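Local coordinates for amidohydrolase family protein (Acinetobacter baumannii, PDB 4I6K), which probably hydrolyses 2-pyrone-4,6-dicarboxylic acid, as an amidohydrolase family protein built on a beta/alpha barrel, at residues E154-P159 and V177-G182; K160-L165 and Q196-L201; H207-S212 and H241-G246. All blocks are in the same frame, centred on the assembly; numbering follows the deposited sequence.

The three contacts follow the chain through the second half of the parallel eight-stranded beta/alpha barrel. Contact 1 pairs strands 152-156 and 176-178, and contact 3 pairs 207-210 and 243-244; both share one sheet, because 176-178 and 207-210 are neighbours in it. Their centres lie about 10 Å apart, and H180 ND1 meets S212 OG at 2.5 Å. Contact 2 joins helices 159-169 and 193-201 in the outer layer, with its centre about 10 Å from that of contact 1 and 16 Å from that of contact 3. Its segments alternate along the chain with those of contact 1, whereas contact 3 follows both. L162 of contact 2 packs on A157 and G182 of contact 1, whose H180 bonds a citrate probably carried in from crystallisation.

Contact 1. Residues E154-P159 and V177-G182; sequences ELHAPP and VIDHFG
Strands 154-156 and 177-178 run parallel, and two nearly straight backbone bonds fix their register: L155 N to V177 O at 2.7 Å and D179 N to L155 O at 2.8 Å. E154 reaches D179 with an extended chain, CG anti to the backbone N (chi1 -175°). Its OE2 lies only 2.5 Å from D179 OD2, with the carboxylate planes 83° apart. Both acids also have basic partners: K210 forms a salt bridge with E154 OE2, and R123 with D179 OD1. H156 crosses D179 at about a right angle, its CB 3.0 Å from D179 OD1, while its ND1 is bonded to N125. Farther along, H180 CD2 approaches H156 NE2 at 3.5 Å, the two ring planes inclined at 78°. Both ring nitrogens of H180 have partners, S212 OG at ND1 and a bound citrate at NE2, so the loop after strand 176-178 lies at the citrate site, consistent with the active-site end of an amidohydrolase barrel. A water bridges A157 N and D179 O where the strands diverge. Within the beta-alpha-beta unit, L155 touches L162, L166 and L169 of helix 159-169, whereas V177 and D179 pack on K210 of strand 207-210.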
loop_
_atom_site.group_PDB
_atom_site.type_symbol
_atom_site.label_atom_id
_atom_site.label_comp_id
_atom_site.label_asym_id
_atom_site.label_seq_id
_atom_site.Cartn_x
_atom_site.Cartn_y
_atom_site.Cartn_z
ATOM N N GLU A 154 -1.472 -6.088 -3.651
ATOM C CA GLU A 154 -1.171 -4.658 -3.533
ATOM C C GLU A 154 -0.208 -4.215 -4.633
ATOM O O GLU A 154 0.793 -4.888 -4.903
ATOM C CB GLU A 154 -0.570 -4.362 -2.150
ATOM C CG GLU A 154 -0.319 -2.881 -1.844
ATOM C CD GLU A 154 0.345 -2.659 -0.475
ATOM O OE1 GLU A 154 0.757 -3.648 0.176
ATOM O OE2 GLU A 154 0.450 -1.490 -0.049
ATOM N N LEU A 155 -0.509 -3.087 -5.273
ATOM C CA LEU A 155 0.357 -2.563 -6.332
ATOM C C LEU A 155 0.965 -1.220 -5.959
ATOM O O LEU A 155 0.278 -0.316 -5.480
ATOM C CB LEU A 155 -0.407 -2.397 -7.655
ATOM C CG LEU A 155 -1.304 -3.561 -8.081
ATOM C CD1 LEU A 155 -1.988 -3.281 -9.425
ATOM C CD2 LEU A 155 -0.507 -4.852 -8.117
ATOM N N HIS A 156 2.263 -1.102 -6.180
ATOM C CA HIS A 156 2.892 0.190 -6.183
ATOM C C HIS A 156 3.572 0.312 -7.531
ATOM O O HIS A 156 4.508 -0.425 -7.823
ATOM C CB HIS A 156 3.895 0.317 -5.052
ATOM C CG HIS A 156 4.466 1.692 -4.925
ATOM N ND1 HIS A 156 5.822 1.937 -4.853
ATOM C CD2 HIS A 156 3.861 2.904 -4.895
ATOM C CE1 HIS A 156 6.025 3.238 -4.760
ATOM N NE2 HIS A 156 4.851 3.848 -4.782
ATOM N N ALA A 157 3.077 1.227 -8.359
ATOM C CA ALA A 157 3.495 1.279 -9.743
ATOM C C ALA A 157 2.998 2.539 -10.433
ATOM O O ALA A 157 1.995 3.124 -10.027
ATOM C CB ALA A 157 2.999 0.045 -10.482
ATOM N N PRO A 158 3.706 2.958 -11.492
ATOM C CA PRO A 158 3.320 4.114 -12.283
ATOM C C PRO A 158 2.103 3.802 -13.147
ATOM O O PRO A 158 1.915 2.650 -13.569
ATOM C CB PRO A 158 4.542 4.343 -13.174
ATOM C CG PRO A 158 5.150 2.958 -13.321
ATOM C CD PRO A 158 4.965 2.350 -11.966
ATOM N N PRO A 159 1.285 4.832 -13.427
ATOM C CA PRO A 159 0.071 4.645 -14.201
ATOM C C PRO A 159 0.287 3.868 -15.509
ATOM O O PRO A 159 -0.567 3.067 -15.894
ATOM C CB PRO A 159 -0.403 6.074 -14.436
ATOM C CG PRO A 159 -0.032 6.756 -13.126
ATOM C CD PRO A 159 1.357 6.181 -12.827
ATOM N N VAL A 177 -5.264 -3.691 -4.476
ATOM C CA VAL A 177 -5.080 -2.483 -3.692
ATOM C C VAL A 177 -4.024 -1.628 -4.356
ATOM O O VAL A 177 -2.951 -2.118 -4.690
ATOM C CB VAL A 177 -4.658 -2.849 -2.258
ATOM C CG1 VAL A 177 -4.540 -1.613 -1.405
ATOM C CG2 VAL A 177 -5.678 -3.837 -1.661
ATOM N N ILE A 178 -4.332 -0.359 -4.589
ATOM C CA ILE A 178 -3.379 0.489 -5.295
ATOM C C ILE A 178 -2.754 1.529 -4.375
ATOM O O ILE A 178 -3.465 2.316 -3.766
ATOM C CB ILE A 178 -3.996 1.163 -6.551
ATOM C CG1 ILE A 178 -4.525 0.106 -7.537
ATOM C CG2 ILE A 178 -2.968 2.065 -7.240
ATOM C CD1 ILE A 178 -6.032 -0.049 -7.494
ATOM N N ASP A 179 -1.421 1.505 -4.285
ATOM C CA ASP A 179 -0.642 2.374 -3.404
ATOM C C ASP A 179 -0.629 3.843 -3.831
ATOM O O ASP A 179 -0.522 4.147 -5.016
ATOM C CB ASP A 179 0.808 1.886 -3.342
ATOM C CG ASP A 179 0.970 0.623 -2.525
ATOM O OD1 ASP A 179 2.013 -0.044 -2.688
ATOM O OD2 ASP A 179 0.069 0.300 -1.717
ATOM N N HIS A 180 -0.740 4.737 -2.845
ATOM C CA HIS A 180 -0.496 6.180 -3.012
ATOM C C HIS A 180 -1.205 6.832 -4.210
ATOM O O HIS A 180 -0.560 7.279 -5.168
ATOM C CB HIS A 180 1.010 6.456 -3.080
ATOM C CG HIS A 180 1.810 5.712 -2.054
ATOM N ND1 HIS A 180 1.363 5.511 -0.765
ATOM C CD2 HIS A 180 3.036 5.135 -2.123
ATOM C CE1 HIS A 180 2.271 4.826 -0.090
ATOM N NE2 HIS A 180 3.295 4.585 -0.890
ATOM N N PHE A 181 -2.535 6.892 -4.133
ATOM C CA PHE A 181 -3.379 7.494 -5.171
ATOM C C PHE A 181 -3.134 6.979 -6.582
ATOM O O PHE A 181 -3.640 7.568 -7.537
ATOM C CB PHE A 181 -3.239 9.016 -5.176
ATOM C CG PHE A 181 -3.558 9.658 -3.857
ATOM C CD1 PHE A 181 -4.810 10.217 -3.627
ATOM C CD2 PHE A 181 -2.612 9.699 -2.846
ATOM C CE1 PHE A 181 -5.103 10.817 -2.419
ATOM C CE2 PHE A 181 -2.905 10.297 -1.635
ATOM C CZ PHE A 181 -4.145 10.859 -1.421
ATOM N N GLY A 182 -2.376 5.891 -6.718
ATOM C CA GLY A 182 -2.037 5.363 -8.039
ATOM C C GLY A 182 -0.842 6.081 -8.637
ATOM O O GLY A 182 -0.614 6.032 -9.849
HETATM O O HOH W 1 0.641 2.741 -7.440
#

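Contact 2. Residues K160-L165 and Q196-L201; sequences KYLVQL and QKFLSL
V163 meets K197 and F198 through both its methyls: with CG1 anti to the backbone N (chi1 169°) and CG2 beside that nitrogen, CG1 lies against K197 CG, while CG2 lies against K197 CB and F198 N. A chi1 of 155° swings the F198 ring alongside L162, the two side chains pointing the same way. The pair is helix-to-helix packing in the outer layer of the beta/alpha barrel, where helices 159-169 and 193-201 run in similar directions; their short segments are inclined at 32° and their axes approach to 8.6 Å.

On the buried side, L162 lays CD1 over one face of the F198 ring, offset toward its rim, in a CH-pi contact of 4.3 Å to the centroid. L162 CB adds an apolar touch at CD2 of the same ring. F198 meets the ring of Y195 as well, and L162 CD1 packs on the carbonyl oxygens of A157 and G182, so this side of the interface continues inward to the loops that follow the two strands of contact 1.

At the exposed edge V163 crosses K197 at about a right angle, and V163 CG1 meets K197 CG at 3.3 Å, tighter than usual van der Waals contact. Bends at chi2 and chi3 then lead the rest of the lysine chain away from helix 159-169. V163 CG2 sits against the backbone of the other helix, 3.6 Å from F198 N. L201 closes the C-terminal end of the interface and also touches L166 and P167. Side chain meets side chain through carbon alone, but a second methyl also rests on a polar backbone atom: L201 CD1 lies 3.5 Å from V163 O and 3.7 Å from V163 CA.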
loop_
_atom_site.group_PDB
_atom_site.type_symbol
_atom_site.label_atom_id
_atom_site.label_comp_id
_atom_site.label_asym_id
_atom_site.label_seq_id
_atom_site.Cartn_x
_atom_site.Cartn_y
_atom_site.Cartn_z
ATOM N N LYS A 160 1.423 4.074 -16.164
ATOM C CA LYS A 160 1.718 3.351 -17.390
ATOM C C LYS A 160 1.815 1.844 -17.140
ATOM O O LYS A 160 1.624 1.046 -18.050
ATOM C CB LYS A 160 3.002 3.887 -18.035
ATOM C CG LYS A 160 4.284 3.610 -17.255
ATOM C CD LYS A 160 5.472 4.266 -17.949
ATOM C CE LYS A 160 6.718 4.352 -17.076
ATOM N NZ LYS A 160 7.715 3.283 -17.378
ATOM N N TYR A 161 2.103 1.471 -15.896
ATOM C CA TYR A 161 2.219 0.075 -15.516
ATOM C C TYR A 161 0.864 -0.439 -15.044
ATOM O O TYR A 161 0.458 -1.572 -15.370
ATOM C CB TYR A 161 3.256 -0.084 -14.399
ATOM C CG TYR A 161 4.694 -0.275 -14.863
ATOM C CD1 TYR A 161 5.667 -0.703 -13.970
ATOM C CD2 TYR A 161 5.081 -0.027 -16.184
ATOM C CE1 TYR A 161 6.984 -0.890 -14.364
ATOM C CE2 TYR A 161 6.416 -0.211 -16.597
ATOM C CZ TYR A 161 7.364 -0.644 -15.667
ATOM O OH TYR A 161 8.699 -0.847 -16.013
ATOM N N LEU A 162 0.164 0.401 -14.280
ATOM C CA LEU A 162 -1.150 0.035 -13.748
ATOM C C LEU A 162 -2.144 -0.255 -14.865
ATOM O O LEU A 162 -2.940 -1.188 -14.759
ATOM C CB LEU A 162 -1.704 1.134 -12.838
ATOM C CG LEU A 162 -0.898 1.462 -11.588
ATOM C CD1 LEU A 162 -1.375 2.769 -10.955
ATOM C CD2 LEU A 162 -1.009 0.315 -10.611
ATOM N N VAL A 163 -2.107 0.550 -15.927
ATOM C CA VAL A 163 -3.011 0.366 -17.065
ATOM C C VAL A 163 -2.834 -1.028 -17.689
ATOM O O VAL A 163 -3.746 -1.578 -18.324
ATOM C CB VAL A 163 -2.776 1.436 -18.135
ATOM C CG1 VAL A 163 -3.521 1.075 -19.409
ATOM C CG2 VAL A 163 -3.189 2.818 -17.622
ATOM N N GLN A 164 -1.648 -1.587 -17.471
ATOM C CA GLN A 164 -1.238 -2.881 -17.997
ATOM C C GLN A 164 -1.653 -4.022 -17.089
ATOM O O GLN A 164 -2.014 -5.109 -17.546
ATOM C CB GLN A 164 0.279 -2.902 -18.022
ATOM C CG GLN A 164 0.850 -3.763 -19.060
ATOM C CD GLN A 164 0.959 -3.022 -20.342
ATOM O OE1 GLN A 164 -0.040 -2.531 -20.877
ATOM N NE2 GLN A 164 2.180 -2.912 -20.852
ATOM N N LEU A 165 -1.561 -3.771 -15.788
ATOM C CA LEU A 165 -1.741 -4.804 -14.775
ATOM C C LEU A 165 -3.194 -5.113 -14.454
ATOM O O LEU A 165 -3.577 -6.278 -14.333
ATOM C CB LEU A 165 -1.014 -4.397 -13.495
ATOM C CG LEU A 165 0.509 -4.349 -13.625
ATOM C CD1 LEU A 165 1.110 -3.462 -12.554
ATOM C CD2 LEU A 165 1.060 -5.763 -13.554
ATOM N N GLN A 196 -5.902 8.446 -16.790
ATOM C CA GLN A 196 -7.292 8.417 -17.183
ATOM C C GLN A 196 -7.699 6.989 -17.501
ATOM O O GLN A 196 -8.773 6.546 -17.108
ATOM C CB GLN A 196 -7.551 9.330 -18.392
ATOM C CG GLN A 196 -7.432 10.818 -18.103
ATOM C CD GLN A 196 -8.462 11.312 -17.090
ATOM O OE1 GLN A 196 -9.661 11.114 -17.259
ATOM N NE2 GLN A 196 -7.989 11.966 -16.034
ATOM N N LYS A 197 -6.853 6.271 -18.231
ATOM C CA LYS A 197 -7.163 4.889 -18.562
ATOM C C LYS A 197 -7.276 4.084 -17.275
ATOM O O LYS A 197 -8.241 3.338 -17.072
ATOM C CB LYS A 197 -6.092 4.295 -19.471
ATOM C CG LYS A 197 -6.331 2.824 -19.829
ATOM C CD LYS A 197 -7.337 2.643 -20.958
ATOM C CE LYS A 197 -6.630 2.455 -22.299
ATOM N NZ LYS A 197 -7.589 2.213 -23.418
ATOM N N PHE A 198 -6.286 4.259 -16.401
ATOM C CA PHE A 198 -6.251 3.610 -15.086
ATOM C C PHE A 198 -7.576 3.771 -14.358
ATOM O O PHE A 198 -8.171 2.795 -13.909
ATOM C CB PHE A 198 -5.097 4.194 -14.252
ATOM C CG PHE A 198 -5.291 4.077 -12.765
ATOM C CD1 PHE A 198 -5.516 5.203 -11.993
ATOM C CD2 PHE A 198 -5.244 2.845 -12.137
ATOM C CE1 PHE A 198 -5.684 5.095 -10.619
ATOM C CE2 PHE A 198 -5.421 2.734 -10.769
ATOM C CZ PHE A 198 -5.641 3.856 -10.011
ATOM N N LEU A 199 -8.047 5.014 -14.278
ATOM C CA LEU A 199 -9.297 5.333 -13.612
ATOM C C LEU A 199 -10.468 4.562 -14.213
ATOM O O LEU A 199 -11.326 4.062 -13.491
ATOM C CB LEU A 199 -9.569 6.833 -13.704
ATOM C CG LEU A 199 -8.688 7.755 -12.867
ATOM C CD1 LEU A 199 -8.875 9.181 -13.322
ATOM C CD2 LEU A 199 -9.024 7.618 -11.394
ATOM N N SER A 200 -10.514 4.483 -15.536
ATOM C CA SER A 200 -11.614 3.798 -16.202
ATOM C C SER A 200 -11.579 2.285 -15.926
ATOM O O SER A 200 -12.597 1.595 -16.026
ATOM C CB SER A 200 -11.537 4.045 -17.702
ATOM O OG SER A 200 -10.398 3.391 -18.249
ATOM N N LEU A 201 -10.406 1.776 -15.576
ATOM C CA LEU A 201 -10.221 0.334 -15.390
ATOM C C LEU A 201 -10.641 -0.090 -14.001
ATOM O O LEU A 201 -10.771 -1.284 -13.713
ATOM C CB LEU A 201 -8.755 -0.053 -15.605
ATOM C CG LEU A 201 -8.198 0.179 -17.000
ATOM C CD1 LEU A 201 -6.701 -0.110 -17.041
ATOM C CD2 LEU A 201 -8.963 -0.711 -17.956
#

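Contact 3. Residues H207-S212 and H241-G246; sequences HWIKVS and HKLIWG
K242 NZ is gripped by several oxygens: it donates to H207 O at 2.8 Å, to a water at 3.0 Å and to V204 O. The bond to H207 O arrives from above the carbonyl plane, 54° out of it. Successive bends in the lysine chain, from chi2 to chi4, fold it back over W208, the two side chains crossing at about a right angle. CE lies over the centre of the indole, 3.5 Å from the centroid of its five-membered ring, and NZ completes a cation-pi contact at 3.9 Å. W208 NE1 is held by D175 and, weakly, by the same water.

Beyond this corner, strands 207-210 and 243-244 pair in parallel; with flanking residues they use I209 N to K242 O, I244 N to I209 O and V211 N to I244 O, the last at 2.7 Å. I209 CB packs against L243 CD2 on the side of helix 222-237, which links the strands as a beta-alpha-beta unit. On the other sheet face I244, with CG1 between its own backbone N and carbonyl carbon (chi1 63°), directs CD1 to W208 CB. V211 CG2 lies in plane at the W245 indole edge. Two carbonyl oxygens, a water and the indole face surround the K242 ammonium group, probably favouring its charged form.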
loop_
_atom_site.group_PDB
_atom_site.type_symbol
_atom_site.label_atom_id
_atom_site.label_comp_id
_atom_site.label_asym_id
_atom_site.label_seq_id
_atom_site.Cartn_x
_atom_site.Cartn_y
_atom_site.Cartn_z
ATOM N N HIS A 207 -11.354 -3.198 -6.770
ATOM C CA HIS A 207 -10.195 -2.345 -6.518
ATOM C C HIS A 207 -10.347 -1.437 -5.320
ATOM O O HIS A 207 -11.430 -0.918 -5.075
ATOM C CB HIS A 207 -9.873 -1.512 -7.750
ATOM C CG HIS A 207 -9.572 -2.336 -8.953
ATOM N ND1 HIS A 207 -10.480 -2.518 -9.974
ATOM C CD2 HIS A 207 -8.480 -3.056 -9.287
ATOM C CE1 HIS A 207 -9.949 -3.299 -10.896
ATOM N NE2 HIS A 207 -8.736 -3.642 -10.503
ATOM N N TRP A 208 -9.245 -1.261 -4.586
ATOM C CA TRP A 208 -9.163 -0.349 -3.444
ATOM C C TRP A 208 -8.021 0.624 -3.693
ATOM O O TRP A 208 -6.994 0.250 -4.277
ATOM C CB TRP A 208 -8.876 -1.106 -2.143
ATOM C CG TRP A 208 -9.882 -2.144 -1.792
ATOM C CD1 TRP A 208 -10.099 -3.328 -2.438
ATOM C CD2 TRP A 208 -10.818 -2.099 -0.706
ATOM N NE1 TRP A 208 -11.123 -4.021 -1.825
ATOM C CE2 TRP A 208 -11.570 -3.293 -0.750
ATOM C CE3 TRP A 208 -11.091 -1.168 0.301
ATOM C CZ2 TRP A 208 -12.581 -3.577 0.173
ATOM C CZ3 TRP A 208 -12.102 -1.455 1.224
ATOM C CH2 TRP A 208 -12.831 -2.645 1.149
ATOM N N ILE A 209 -8.187 1.864 -3.233
ATOM C CA ILE A 209 -7.123 2.851 -3.369
ATOM C C ILE A 209 -6.685 3.435 -2.032
ATOM O O ILE A 209 -7.523 3.823 -1.199
ATOM C CB ILE A 209 -7.535 4.004 -4.280
ATOM C CG1 ILE A 209 -7.954 3.463 -5.638
ATOM C CG2 ILE A 209 -6.382 4.971 -4.419
ATOM C CD1 ILE A 209 -8.786 4.426 -6.431
ATOM N N LYS A 210 -5.366 3.484 -1.837
ATOM C CA LYS A 210 -4.774 4.083 -0.649
ATOM C C LYS A 210 -4.582 5.570 -0.897
ATOM O O LYS A 210 -3.957 5.948 -1.885
ATOM C CB LYS A 210 -3.421 3.436 -0.330
ATOM C CG LYS A 210 -3.434 1.918 -0.190
ATOM C CD LYS A 210 -2.536 1.495 0.961
ATOM C CE LYS A 210 -2.093 0.059 0.836
ATOM N NZ LYS A 210 -1.298 -0.351 2.036
ATOM N N VAL A 211 -5.115 6.412 -0.009
ATOM C CA VAL A 211 -4.934 7.864 -0.140
ATOM C C VAL A 211 -3.752 8.324 0.714
ATOM O O VAL A 211 -3.834 9.296 1.461
ATOM C CB VAL A 211 -6.215 8.671 0.217
ATOM C CG1 VAL A 211 -7.334 8.427 -0.813
ATOM C CG2 VAL A 211 -6.698 8.347 1.633
ATOM N N SER A 212 -2.645 7.606 0.579
ATOM C CA SER A 212 -1.455 7.838 1.369
ATOM C C SER A 212 -0.418 8.453 0.469
ATOM O O SER A 212 -0.578 8.450 -0.755
ATOM C CB SER A 212 -0.919 6.496 1.850
ATOM O OG SER A 212 -0.623 5.655 0.743
ATOM N N HIS A 241 -16.114 3.787 -0.494
ATOM C CA HIS A 241 -16.000 2.675 0.454
ATOM C C HIS A 241 -14.847 1.766 0.076
ATOM O O HIS A 241 -14.588 0.750 0.722
ATOM C CB HIS A 241 -17.319 1.906 0.570
ATOM C CG HIS A 241 -18.453 2.766 1.016
ATOM N ND1 HIS A 241 -19.005 2.674 2.273
ATOM C CD2 HIS A 241 -19.098 3.781 0.392
ATOM C CE1 HIS A 241 -19.961 3.579 2.397
ATOM N NE2 HIS A 241 -20.038 4.263 1.270
ATOM N N LYS A 242 -14.129 2.168 -0.960
ATOM C CA LYS A 242 -12.980 1.417 -1.411
ATOM C C LYS A 242 -11.686 2.145 -1.041
ATOM O O LYS A 242 -10.590 1.730 -1.418
ATOM C CB LYS A 242 -13.072 1.208 -2.923
ATOM C CG LYS A 242 -14.414 0.629 -3.397
ATOM C CD LYS A 242 -14.838 -0.619 -2.616
ATOM C CE LYS A 242 -13.776 -1.741 -2.691
ATOM N NZ LYS A 242 -13.629 -2.385 -4.045
ATOM N N LEU A 243 -11.818 3.232 -0.296
ATOM C CA LEU A 243 -10.666 4.070 -0.005
ATOM C C LEU A 243 -10.119 3.799 1.383
ATOM O O LEU A 243 -10.877 3.662 2.339
ATOM C CB LEU A 243 -11.036 5.543 -0.133
ATOM C CG LEU A 243 -11.502 5.991 -1.525
ATOM C CD1 LEU A 243 -11.753 7.508 -1.550
ATOM C CD2 LEU A 243 -10.486 5.566 -2.591
ATOM N N ILE A 244 -8.798 3.711 1.484
ATOM C CA ILE A 244 -8.146 3.580 2.785
ATOM C C ILE A 244 -6.929 4.506 2.904
ATOM O O ILE A 244 -6.381 4.970 1.895
ATOM C CB ILE A 244 -7.791 2.099 3.158
ATOM C CG1 ILE A 244 -6.781 1.486 2.187
ATOM C CG2 ILE A 244 -9.059 1.232 3.263
ATOM C CD1 ILE A 244 -7.410 0.784 1.011
ATOM N N TRP A 245 -6.529 4.794 4.142
ATOM C CA TRP A 245 -5.405 5.701 4.386
ATOM C C TRP A 245 -4.181 5.041 5.007
ATOM O O TRP A 245 -4.293 4.079 5.770
ATOM C CB TRP A 245 -5.821 6.862 5.285
ATOM C CG TRP A 245 -4.695 7.816 5.539
ATOM C CD1 TRP A 245 -4.266 8.818 4.718
ATOM C CD2 TRP A 245 -3.843 7.842 6.684
ATOM N NE1 TRP A 245 -3.205 9.475 5.289
ATOM C CE2 TRP A 245 -2.930 8.896 6.501
ATOM C CE3 TRP A 245 -3.772 7.084 7.860
ATOM C CZ2 TRP A 245 -1.956 9.209 7.446
ATOM C CZ3 TRP A 245 -2.796 7.397 8.799
ATOM C CH2 TRP A 245 -1.905 8.445 8.584
ATOM N N GLY A 246 -3.015 5.594 4.691
ATOM C CA GLY A 246 -1.778 5.152 5.303
ATOM C C GLY A 246 -0.844 6.315 5.532
ATOM O O GLY A 246 -0.767 7.245 4.723
HETATM O O HOH W 2 -13.306 -5.350 -3.636
#